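Aromatic amino acid aminotransferase I (Candida albicans WO-1, PDB 6HNU) probably catalyses transfer of the amino group from aromatic L-amino acids to 2-oxoglutarate, giving aromatic oxo-acids and L-glutamate, with pyridoxal 5'-phosphate as cofactor. Local coordinates at residues B[209-214]-B[244-249]; B[238-243]-B[289-294]. All coordinates share one frame; numbering follows the deposited sequence.

Contact 1 (B[209-214]-B[244-249]); sequences FLYTIC and IEDEPY. With PLP (pyridoxal-5'-phosphate), chain I.
Asp246 meets the hydroxyl of Tyr211 on the neighbouring strand and, with the same carboxylate, the cofactor. Its CG stands anti to the backbone N (chi1 177°), which aims the carboxylate at the ring nitrogen of PLP. CB meets the tyrosine ring first, 3.5 Å from Tyr211 CE1. OD2 then accepts a hydrogen bond from Tyr211 OH at 2.7 Å on its anti lone pair, lying in the plane of the tyrosine ring, while ring and carboxylate planes are turned 42° apart. The same oxygen is 2.8 Å from PLP N1. OD1, the other branch, receives a weak bond from Asn141. A short acid suits this place: OD2 lies nearest the pyridine nitrogen, and the phenol helps to hold the carboxylate's rotation. In aminotransferases of this fold such an aspartate is thought to help the ring draw electrons from the substrate.

The frame beneath is a parallel strand pair of a beta-alpha-beta unit, strands 209-212 and 242-246 joined through helix 226-239, in the large mixed sheet of the PLP-dependent fold. Ile244 N donates to Leu210 O and its carbonyl accepts Thr212 N; Asp246 N closes the ladder on Thr212 O at 3.0 Å, fixing the backbone from which the aspartate projects. Toward the start of the pair, Phe209 lays one ring face against Ile244 CG1, a CH-pi contact 3.6 Å from the ring centroid, and helix 141-152 packs on both residues. Past Thr212, branched Ile213 lies beside the cofactor, its CG1 3.5 Å from the methyl C2A of PLP. Its CG2 touches the edge of the Tyr249 ring, whose OH accepts a hydrogen bond from PLP O3 at 2.6 Å.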
loop_
_atom_site.group_PDB
_atom_site.type_symbol
_atom_site.label_atom_id
_atom_site.label_comp_id
_atom_site.label_asym_id
_atom_site.label_seq_id
_atom_site.Cartn_x
_atom_site.Cartn_y
_atom_site.Cartn_z
ATOM N N PHE B 209 -5.087 -23.155 -0.076
ATOM C CA PHE B 209 -6.221 -22.628 0.700
ATOM C C PHE B 209 -7.469 -22.496 -0.169
ATOM O O PHE B 209 -7.439 -22.587 -1.430
ATOM C CB PHE B 209 -5.801 -21.295 1.336
ATOM C CG PHE B 209 -5.428 -20.166 0.411
ATOM C CD1 PHE B 209 -6.385 -19.498 -0.352
ATOM C CD2 PHE B 209 -4.134 -19.690 0.382
ATOM C CE1 PHE B 209 -6.030 -18.454 -1.179
ATOM C CE2 PHE B 209 -3.787 -18.614 -0.420
ATOM C CZ PHE B 209 -4.740 -17.986 -1.192
ATOM N N LEU B 210 -8.551 -22.185 0.531
ATOM C CA LEU B 210 -9.837 -21.769 -0.058
ATOM C C LEU B 210 -10.034 -20.285 0.218
ATOM O O LEU B 210 -9.832 -19.864 1.365
ATOM C CB LEU B 210 -10.980 -22.604 0.534
ATOM C CG LEU B 210 -12.378 -22.024 0.302
ATOM C CD1 LEU B 210 -12.796 -22.127 -1.145
ATOM C CD2 LEU B 210 -13.407 -22.708 1.189
ATOM N N TYR B 211 -10.342 -19.537 -0.836
ATOM C CA TYR B 211 -10.638 -18.089 -0.805
ATOM C C TYR B 211 -12.155 -17.968 -0.846
ATOM O O TYR B 211 -12.740 -18.391 -1.830
ATOM C CB TYR B 211 -9.948 -17.372 -1.984
ATOM C CG TYR B 211 -10.384 -15.943 -2.210
ATOM C CD1 TYR B 211 -10.049 -14.944 -1.310
ATOM C CD2 TYR B 211 -11.159 -15.591 -3.301
ATOM C CE1 TYR B 211 -10.476 -13.643 -1.470
ATOM C CE2 TYR B 211 -11.597 -14.291 -3.498
ATOM C CZ TYR B 211 -11.265 -13.317 -2.565
ATOM O OH TYR B 211 -11.705 -12.050 -2.750
ATOM N N THR B 212 -12.762 -17.388 0.187
ATOM C CA THR B 212 -14.219 -17.266 0.321
ATOM C C THR B 212 -14.597 -15.849 0.725
ATOM O O THR B 212 -14.090 -15.325 1.725
ATOM C CB THR B 212 -14.792 -18.363 1.237
ATOM O OG1 THR B 212 -16.195 -18.172 1.316
ATOM C CG2 THR B 212 -14.245 -18.373 2.649
ATOM N N ILE B 213 -15.543 -15.281 0.002
ATOM C CA ILE B 213 -16.229 -14.043 0.456
ATOM C C ILE B 213 -17.534 -14.516 1.075
ATOM O O ILE B 213 -18.582 -14.464 0.401
ATOM C CB ILE B 213 -16.412 -13.089 -0.736
ATOM C CG1 ILE B 213 -15.121 -12.939 -1.540
ATOM C CG2 ILE B 213 -16.941 -11.756 -0.261
ATOM C CD1 ILE B 213 -15.308 -12.478 -2.972
ATOM N N CYS B 214 -17.488 -14.995 2.323
ATOM C CA CYS B 214 -18.528 -15.914 2.784
ATOM C C CYS B 214 -19.774 -15.141 3.233
ATOM O O CYS B 214 -20.808 -15.780 3.318
ATOM C CB CYS B 214 -17.982 -16.874 3.820
ATOM S SG CYS B 214 -17.028 -16.097 5.134
ATOM N N ILE B 244 -9.154 -18.519 3.674
ATOM C CA ILE B 244 -8.956 -17.065 3.633
ATOM C C ILE B 244 -10.354 -16.498 3.469
ATOM O O ILE B 244 -10.939 -16.683 2.391
ATOM C CB ILE B 244 -8.001 -16.649 2.491
ATOM C CG1 ILE B 244 -6.704 -17.460 2.424
ATOM C CG2 ILE B 244 -7.770 -15.150 2.525
ATOM C CD1 ILE B 244 -5.823 -17.465 3.684
ATOM N N GLU B 245 -10.824 -15.812 4.497
ATOM C CA GLU B 245 -12.180 -15.241 4.531
ATOM C C GLU B 245 -11.968 -13.742 4.302
ATOM O O GLU B 245 -11.493 -13.004 5.182
ATOM C CB GLU B 245 -13.052 -15.666 5.736
ATOM C CG GLU B 245 -12.640 -15.170 7.121
ATOM C CD GLU B 245 -13.579 -15.536 8.266
ATOM O OE1 GLU B 245 -14.743 -15.943 7.986
ATOM O OE2 GLU B 245 -13.198 -15.283 9.474
ATOM N N ASP B 246 -12.313 -13.332 3.099
ATOM C CA ASP B 246 -12.226 -11.940 2.651
ATOM C C ASP B 246 -13.584 -11.322 2.935
ATOM O O ASP B 246 -14.543 -11.576 2.198
ATOM C CB ASP B 246 -11.772 -11.881 1.201
ATOM C CG ASP B 246 -11.711 -10.502 0.624
ATOM O OD1 ASP B 246 -11.851 -9.490 1.406
ATOM O OD2 ASP B 246 -11.520 -10.439 -0.618
ATOM N N GLU B 247 -13.660 -10.538 3.997
ATOM C CA GLU B 247 -14.953 -10.270 4.654
ATOM C C GLU B 247 -15.179 -8.773 4.790
ATOM O O GLU B 247 -15.584 -8.308 5.857
ATOM C CB GLU B 247 -14.923 -11.042 5.968
ATOM C CG GLU B 247 -15.277 -12.494 5.778
ATOM C CD GLU B 247 -16.768 -12.630 5.477
ATOM O OE1 GLU B 247 -17.526 -12.903 6.431
ATOM O OE2 GLU B 247 -17.167 -12.493 4.284
ATOM N N PRO B 248 -15.103 -7.990 3.698
ATOM C CA PRO B 248 -15.396 -6.552 3.794
ATOM C C PRO B 248 -16.891 -6.267 4.050
ATOM O O PRO B 248 -17.229 -5.187 4.536
ATOM C CB PRO B 248 -14.933 -6.014 2.452
ATOM C CG PRO B 248 -15.176 -7.198 1.507
ATOM C CD PRO B 248 -14.892 -8.444 2.314
ATOM N N TYR B 249 -17.766 -7.232 3.794
ATOM C CA TYR B 249 -19.230 -7.013 3.872
ATOM C C TYR B 249 -19.799 -7.635 5.153
ATOM O O TYR B 249 -21.019 -7.687 5.285
ATOM C CB TYR B 249 -19.927 -7.611 2.645
ATOM C CG TYR B 249 -19.386 -7.199 1.300
ATOM C CD1 TYR B 249 -19.448 -5.891 0.862
ATOM C CD2 TYR B 249 -18.817 -8.128 0.459
ATOM C CE1 TYR B 249 -18.974 -5.516 -0.383
ATOM C CE2 TYR B 249 -18.362 -7.784 -0.796
ATOM C CZ TYR B 249 -18.427 -6.474 -1.221
ATOM O OH TYR B 249 -17.982 -6.088 -2.459
HETATM N N1 PLP I . -12.609 -8.019 -1.391
HETATM C C2 PLP I . -13.804 -8.170 -1.969
HETATM C C2A PLP I . -14.343 -9.545 -2.146
HETATM C C3 PLP I . -14.540 -7.071 -2.408
HETATM O O3 PLP I . -15.724 -7.302 -3.054
HETATM C C4 PLP I . -13.995 -5.781 -2.252
HETATM C C4A PLP I . -14.736 -4.617 -2.734
HETATM C C5 PLP I . -12.758 -5.638 -1.609
HETATM C C6 PLP I . -12.100 -6.779 -1.225
HETATM C C5A PLP I . -12.084 -4.295 -1.473
HETATM O O4P PLP I . -11.577 -4.103 -0.124
HETATM P P PLP I . -10.721 -2.891 0.316
HETATM O O1P PLP I . -10.626 -3.138 1.805
HETATM O O2P PLP I . -11.519 -1.615 -0.074
HETATM O O3P PLP I . -9.384 -2.974 -0.416
#

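Contact 2 (B[238-243]-B[289-294]); sequences KYDFLI and EGRVVR
Arg291 O takes the backbone N-H of Ile243, and Ile243 O in turn takes that of Val293 at 2.9 Å, the alternating pattern of a parallel beta ladder. Strands 242-246 and 292-297 begin here side by side in the mixed sheet of the PLP-dependent fold, and Ile243 and Val292 form the bridge. These beta-branched residues suit an extended, buried strand: their side chains lie on one face, where both touch Phe283 of the short helix 283-286. Leu242, one residue earlier, brings CD2 to 4.0 Å from Arg291 CB.

Ahead of the strands, the side chain of Arg291 bends at chi3 (59°), which turns its guanidinium toward the turn after helix 226-239. Asp240 leaves that helix with positive phi (57°), and its carboxylate meets the guanidinium end-on and almost perpendicular to it. NH1 and NH2 both bond to OD1 in a salt bridge, NH2 at 2.9 Å. NH2 also donates to Phe241 O at 3.0 Å, arriving from above the carbonyl plane. Arginine suits the place because its five N-H groups can serve two acids and a carbonyl at once: NE and NH1 grip Glu289 OE1 side-on in a second salt bridge.

Farther out, Asp240 OD2 is hydrogen-bonded to His14 NE2, and the backbone N of Glu289 to the hydroxyl of Tyr233. The carboxylate of Asp287 accepts the N-H groups of both Arg291 and Val292, holding the entrance of the second strand. The guanidinium between the two acids probably offsets the repulsion of their like charges, Asp240 OD1 and Glu289 OE1 being 5.9 Å apart.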
loop_
_atom_site.group_PDB
_atom_site.type_symbol
_atom_site.label_atom_id
_atom_site.label_comp_id
_atom_site.label_asym_id
_atom_site.label_seq_id
_atom_site.Cartn_x
_atom_site.Cartn_y
_atom_site.Cartn_z
ATOM N N LYS B 238 -9.492 -31.552 7.521
ATOM C CA LYS B 238 -9.304 -32.964 7.093
ATOM C C LYS B 238 -8.257 -32.988 5.989
ATOM O O LYS B 238 -7.418 -33.900 5.984
ATOM C CB LYS B 238 -10.646 -33.572 6.658
ATOM C CG LYS B 238 -10.598 -34.935 5.970
ATOM C CD LYS B 238 -11.974 -35.442 5.542
ATOM C CE LYS B 238 -11.951 -36.836 4.938
ATOM N NZ LYS B 238 -13.302 -37.249 4.479
ATOM N N TYR B 239 -8.266 -32.014 5.083
ATOM C CA TYR B 239 -7.308 -32.041 3.961
ATOM C C TYR B 239 -6.149 -31.070 4.218
ATOM O O TYR B 239 -5.279 -30.986 3.375
ATOM C CB TYR B 239 -8.040 -31.785 2.655
ATOM C CG TYR B 239 -9.005 -32.883 2.337
ATOM C CD1 TYR B 239 -8.534 -34.092 1.827
ATOM C CD2 TYR B 239 -10.349 -32.760 2.627
ATOM C CE1 TYR B 239 -9.408 -35.118 1.523
ATOM C CE2 TYR B 239 -11.237 -33.787 2.366
ATOM C CZ TYR B 239 -10.760 -34.973 1.796
ATOM O OH TYR B 239 -11.618 -35.998 1.531
ATOM N N ASP B 240 -6.149 -30.378 5.355
ATOM C CA ASP B 240 -5.039 -29.470 5.761
ATOM C C ASP B 240 -4.762 -28.386 4.715
ATOM O O ASP B 240 -3.644 -28.282 4.223
ATOM C CB ASP B 240 -3.782 -30.273 6.092
ATOM C CG ASP B 240 -2.703 -29.424 6.731
ATOM O OD1 ASP B 240 -3.059 -28.406 7.368
ATOM O OD2 ASP B 240 -1.516 -29.771 6.542
ATOM N N PHE B 241 -5.728 -27.495 4.480
ATOM C CA PHE B 241 -5.531 -26.252 3.708
ATOM C C PHE B 241 -6.084 -25.118 4.579
ATOM O O PHE B 241 -6.870 -25.398 5.512
ATOM C CB PHE B 241 -6.103 -26.334 2.284
ATOM C CG PHE B 241 -7.580 -26.629 2.169
ATOM C CD1 PHE B 241 -8.533 -25.637 2.378
ATOM C CD2 PHE B 241 -8.023 -27.893 1.825
ATOM C CE1 PHE B 241 -9.883 -25.944 2.317
ATOM C CE2 PHE B 241 -9.373 -28.183 1.715
ATOM C CZ PHE B 241 -10.298 -27.203 1.948
ATOM N N LEU B 242 -5.656 -23.888 4.315
ATOM C CA LEU B 242 -6.152 -22.703 5.062
ATOM C C LEU B 242 -7.482 -22.228 4.491
ATOM O O LEU B 242 -7.843 -22.538 3.345
ATOM C CB LEU B 242 -5.131 -21.561 4.997
ATOM C CG LEU B 242 -3.703 -21.921 5.381
ATOM C CD1 LEU B 242 -2.747 -20.849 4.943
ATOM C CD2 LEU B 242 -3.588 -22.174 6.855
ATOM N N ILE B 243 -8.177 -21.397 5.252
ATOM C CA ILE B 243 -9.356 -20.686 4.708
ATOM C C ILE B 243 -9.036 -19.207 4.802
ATOM O O ILE B 243 -8.694 -18.741 5.912
ATOM C CB ILE B 243 -10.662 -21.050 5.445
ATOM C CG1 ILE B 243 -11.082 -22.500 5.216
ATOM C CG2 ILE B 243 -11.774 -20.073 5.086
ATOM C CD1 ILE B 243 -12.164 -22.971 6.163
ATOM N N GLU B 289 -8.083 -24.716 15.151
ATOM C CA GLU B 289 -6.750 -25.152 14.663
ATOM C C GLU B 289 -5.863 -23.958 14.234
ATOM O O GLU B 289 -4.653 -24.176 14.032
ATOM C CB GLU B 289 -6.873 -26.151 13.511
ATOM C CG GLU B 289 -7.648 -27.409 13.876
ATOM C CD GLU B 289 -7.426 -28.594 12.952
ATOM O OE1 GLU B 289 -6.845 -28.417 11.876
ATOM O OE2 GLU B 289 -7.813 -29.711 13.341
ATOM N N GLY B 290 -6.394 -22.736 14.090
ATOM C CA GLY B 290 -5.578 -21.593 13.613
ATOM C C GLY B 290 -5.257 -21.670 12.121
ATOM O O GLY B 290 -4.241 -21.128 11.716
ATOM N N ARG B 291 -6.130 -22.263 11.299
ATOM C CA ARG B 291 -5.887 -22.366 9.842
ATOM C C ARG B 291 -6.759 -21.338 9.101
ATOM O O ARG B 291 -6.937 -21.480 7.859
ATOM C CB ARG B 291 -6.109 -23.823 9.429
ATOM C CG ARG B 291 -7.552 -24.310 9.586
ATOM C CD ARG B 291 -7.779 -25.638 8.918
ATOM N NE ARG B 291 -6.899 -26.663 9.474
ATOM C CZ ARG B 291 -5.743 -27.071 8.945
ATOM N NH1 ARG B 291 -5.031 -27.989 9.582
ATOM N NH2 ARG B 291 -5.316 -26.615 7.784
ATOM N N VAL B 292 -7.348 -20.379 9.816
ATOM C CA VAL B 292 -8.144 -19.299 9.153
ATOM C C VAL B 292 -7.318 -18.006 9.164
ATOM O O VAL B 292 -6.774 -17.654 10.230
ATOM C CB VAL B 292 -9.540 -19.107 9.763
ATOM C CG1 VAL B 292 -10.332 -18.027 9.047
ATOM C CG2 VAL B 292 -10.328 -20.387 9.739
ATOM N N VAL B 293 -7.305 -17.304 8.029
ATOM C CA VAL B 293 -6.852 -15.897 7.953
ATOM C C VAL B 293 -8.047 -15.075 7.510
ATOM O O VAL B 293 -8.642 -15.401 6.469
ATOM C CB VAL B 293 -5.611 -15.725 7.074
ATOM C CG1 VAL B 293 -5.090 -14.299 7.110
ATOM C CG2 VAL B 293 -4.508 -16.675 7.494
ATOM N N ARG B 294 -8.372 -14.066 8.293
ATOM C CA ARG B 294 -9.486 -13.130 7.991
ATOM C C ARG B 294 -8.927 -11.798 7.482
ATOM O O ARG B 294 -7.998 -11.224 8.100
ATOM C CB ARG B 294 -10.373 -12.944 9.222
ATOM C CG ARG B 294 -11.500 -11.937 9.038
ATOM C CD ARG B 294 -12.281 -11.741 10.321
ATOM N NE ARG B 294 -13.514 -11.010 10.126
ATOM C CZ ARG B 294 -14.699 -11.540 9.845
ATOM N NH1 ARG B 294 -14.815 -12.825 9.644
ATOM N NH2 ARG B 294 -15.752 -10.765 9.677
#

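Strand 242-246 belongs to both contacts: strand 209-212 flanks it in contact 1 and strand 292-297 in contact 2, so the three lie as consecutive parallel strands. The contact centres are 12 Å apart. Contact 1 lies at the C-terminal end of the shared strand, where its side chains meet PLP, whereas contact 2 lies at the N-terminal end; even Val293 has its side chain about 13 Å from the cofactor. Two bonds tie the contacts together. Leu210 N probably donates to Leu242 O at 2.9 Å, and Glu245, the residue just before Asp246, forms a salt bridge through OE2 with Arg294 NH1, also at 2.9 Å.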